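Local structure of ecdysteroid-phosphate phosphatase (Bombyx mori, 3C7T) at residues 63-66 with 67-71. The protein removes the phosphate from inactive ecdysteroid phosphates, ecdysone 22-phosphate above all, to release active hormone, and also dephosphorylates phosphotyrosines in proteins. Numbering follows the deposited sequence.
Sequences LGWF and QAQLV
Q67 reaches back one helical turn to L63, and the two side chains lie against each other. With CG anti to its own carbonyl carbon (chi1 -66°), the side chain runs back along the L63 turn: CB meets the carbonyl oxygens of L63 and G64, and CG packs 3.2 Å from L63 O, the same oxygen that accepts the backbone bond from Q67 N at 2.8 Å. The chain then runs out extended. OE1 ends 3.7 Å from G64 CA and accepts a hydrogen bond from E14 N, while NE2 sits 3.7 Å from L63 CG and bonds to N250 OD1 of the same chain, which fixes the rotation of the amide. Cut back to an alanine here, the side chain would probably leave E14 N without its acceptor and N250 OD1 without its donor, and open a gap beside the L63 methyls. Three residues further along the helix, F66 and L70 form the same i to i+4 pairing in apolar form: L70 CG stands 4.2 Å from the F66 ring centroid in a CH-pi contact over one face, and L70 CD1 touches F66 CE2 at 3.7 Å. Q69 OE1 comes to the ring's edge instead, its amide 83° from the ring plane. The F66 ring also stacks on F66 of the second subunit. Helix 62-77 of this histidine phosphatase domain contributes to the homodimer interface, and Q67 lies about 7 Å, side chain to side chain, from the phosphohistidine-forming H12 of the active site.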
ATOM      1  N   LEU A  63      -3.910  -0.460  -3.147  1.00 15.18           N
ATOM      2  CA  LEU A  63      -2.716   0.328  -2.885  1.00 15.71           C
ATOM      3  C   LEU A  63      -2.933   1.754  -3.401  1.00 14.71           C
ATOM      4  O   LEU A  63      -2.496   2.710  -2.788  1.00 14.69           O
ATOM      5  CB  LEU A  63      -1.505  -0.281  -3.581  1.00 15.81           C
ATOM      6  CG  LEU A  63      -0.203   0.501  -3.426  1.00 16.61           C
ATOM      7  CD1 LEU A  63       0.020   0.970  -1.967  1.00 17.81           C
ATOM      8  CD2 LEU A  63       0.959  -0.308  -3.958  1.00 17.29           C
ATOM      9  N   GLY A  64      -3.580   1.891  -4.554  1.00 15.62           N
ATOM     10  CA  GLY A  64      -3.820   3.231  -5.129  1.00 15.91           C
ATOM     11  C   GLY A  64      -4.643   4.130  -4.220  1.00 16.71           C
ATOM     12  O   GLY A  64      -4.331   5.303  -4.045  1.00 16.30           O
ATOM     13  N   TRP A  65      -5.713   3.585  -3.644  1.00 17.94           N
ATOM     14  CA  TRP A  65      -6.449   4.274  -2.573  1.00 17.53           C
ATOM     15  C   TRP A  65      -5.540   4.645  -1.404  1.00 17.58           C
ATOM     16  O   TRP A  65      -5.599   5.768  -0.920  1.00 16.74           O
ATOM     17  CB  TRP A  65      -7.569   3.388  -2.057  1.00 19.75           C
ATOM     18  CG  TRP A  65      -8.771   3.433  -2.908  1.00 20.45           C
ATOM     19  CD1 TRP A  65      -9.006   2.695  -4.037  1.00 22.88           C
ATOM     20  CD2 TRP A  65      -9.929   4.247  -2.701  1.00 22.61           C
ATOM     21  NE1 TRP A  65     -10.267   3.003  -4.545  1.00 22.45           N
ATOM     22  CE2 TRP A  65     -10.844   3.946  -3.737  1.00 22.50           C
ATOM     23  CE3 TRP A  65     -10.296   5.194  -1.716  1.00 21.93           C
ATOM     24  CZ2 TRP A  65     -12.106   4.573  -3.838  1.00 22.04           C
ATOM     25  CZ3 TRP A  65     -11.553   5.810  -1.810  1.00 22.71           C
ATOM     26  CH2 TRP A  65     -12.440   5.486  -2.861  1.00 22.78           C
ATOM     27  N   PHE A  66      -4.708   3.702  -0.967  1.00 15.75           N
ATOM     28  CA  PHE A  66      -3.804   3.919   0.188  1.00 16.48           C
ATOM     29  C   PHE A  66      -2.766   5.011  -0.076  1.00 16.03           C
ATOM     30  O   PHE A  66      -2.499   5.865   0.768  1.00 16.25           O
ATOM     31  CB  PHE A  66      -3.112   2.595   0.515  1.00 16.76           C
ATOM     32  CG  PHE A  66      -2.273   2.634   1.749  1.00 18.45           C
ATOM     33  CD1 PHE A  66      -2.847   2.813   3.001  1.00 21.86           C
ATOM     34  CD2 PHE A  66      -0.896   2.470   1.657  1.00 19.26           C
ATOM     35  CE1 PHE A  66      -2.037   2.833   4.165  1.00 21.04           C
ATOM     36  CE2 PHE A  66      -0.078   2.480   2.813  1.00 20.63           C
ATOM     37  CZ  PHE A  66      -0.663   2.677   4.063  1.00 22.42           C
ATOM     38  N   GLN A  67      -2.193   5.011  -1.282  1.00 16.01           N
ATOM     39  CA  GLN A  67      -1.300   6.107  -1.709  1.00 15.16           C
ATOM     40  C   GLN A  67      -1.963   7.470  -1.614  1.00 15.63           C
ATOM     41  O   GLN A  67      -1.354   8.424  -1.109  1.00 15.86           O
ATOM     42  CB  GLN A  67      -0.830   5.869  -3.159  1.00 14.96           C
ATOM     43  CG  GLN A  67       0.065   4.631  -3.283  1.00 15.77           C
ATOM     44  CD  GLN A  67       0.371   4.213  -4.743  1.00 17.56           C
ATOM     45  OE1 GLN A  67      -0.414   4.495  -5.668  1.00 16.13           O
ATOM     46  NE2 GLN A  67       1.494   3.470  -4.945  1.00 18.28           N
ATOM     47  N   ALA A  68      -3.209   7.559  -2.068  1.00 15.66           N
ATOM     48  CA  ALA A  68      -3.946   8.853  -2.021  1.00 16.32           C
ATOM     49  C   ALA A  68      -4.208   9.239  -0.566  1.00 16.16           C
ATOM     50  O   ALA A  68      -4.094  10.401  -0.178  1.00 16.69           O
ATOM     51  CB  ALA A  68      -5.245   8.726  -2.796  1.00 15.08           C
ATOM     52  N   GLN A  69      -4.560   8.248   0.243  1.00 17.32           N
ATOM     53  CA  GLN A  69      -4.801   8.460   1.673  1.00 18.11           C
ATOM     54  C   GLN A  69      -3.568   8.981   2.391  1.00 17.97           C
ATOM     55  O   GLN A  69      -3.672   9.874   3.212  1.00 17.31           O
ATOM     56  CB  GLN A  69      -5.267   7.174   2.324  1.00 19.38           C
ATOM     57  CG  GLN A  69      -6.650   6.786   1.892  1.00 23.79           C
ATOM     58  CD  GLN A  69      -6.986   5.317   2.139  1.00 29.44           C
ATOM     59  OE1 GLN A  69      -6.256   4.591   2.826  1.00 34.46           O
ATOM     60  NE2 GLN A  69      -8.101   4.880   1.575  1.00 31.09           N
ATOM     61  N   LEU A  70      -2.401   8.432   2.063  1.00 17.22           N
ATOM     62  CA  LEU A  70      -1.152   8.877   2.655  1.00 16.98           C
ATOM     63  C   LEU A  70      -0.860  10.343   2.369  1.00 16.97           C
ATOM     64  O   LEU A  70      -0.342  11.075   3.257  1.00 16.03           O
ATOM     65  CB  LEU A  70       0.008   8.022   2.161  1.00 17.13           C
ATOM     66  CG  LEU A  70       0.021   6.620   2.738  1.00 17.59           C
ATOM     67  CD1 LEU A  70       1.140   5.868   1.991  1.00 20.65           C
ATOM     68  CD2 LEU A  70       0.241   6.633   4.267  1.00 20.45           C
ATOM     69  N   VAL A  71      -1.175  10.775   1.147  1.00 16.60           N
ATOM     70  CA  VAL A  71      -1.041  12.191   0.810  1.00 17.50           C
ATOM     71  C   VAL A  71      -2.006  13.066   1.652  1.00 18.12           C
ATOM     72  O   VAL A  71      -1.573  14.053   2.269  1.00 19.60           O
ATOM     73  CB  VAL A  71      -1.193  12.453  -0.709  1.00 17.31           C
ATOM     74  CG1 VAL A  71      -1.112  13.993  -0.998  1.00 18.03           C
ATOM     75  CG2 VAL A  71      -0.131  11.670  -1.511  1.00 17.33           C
TER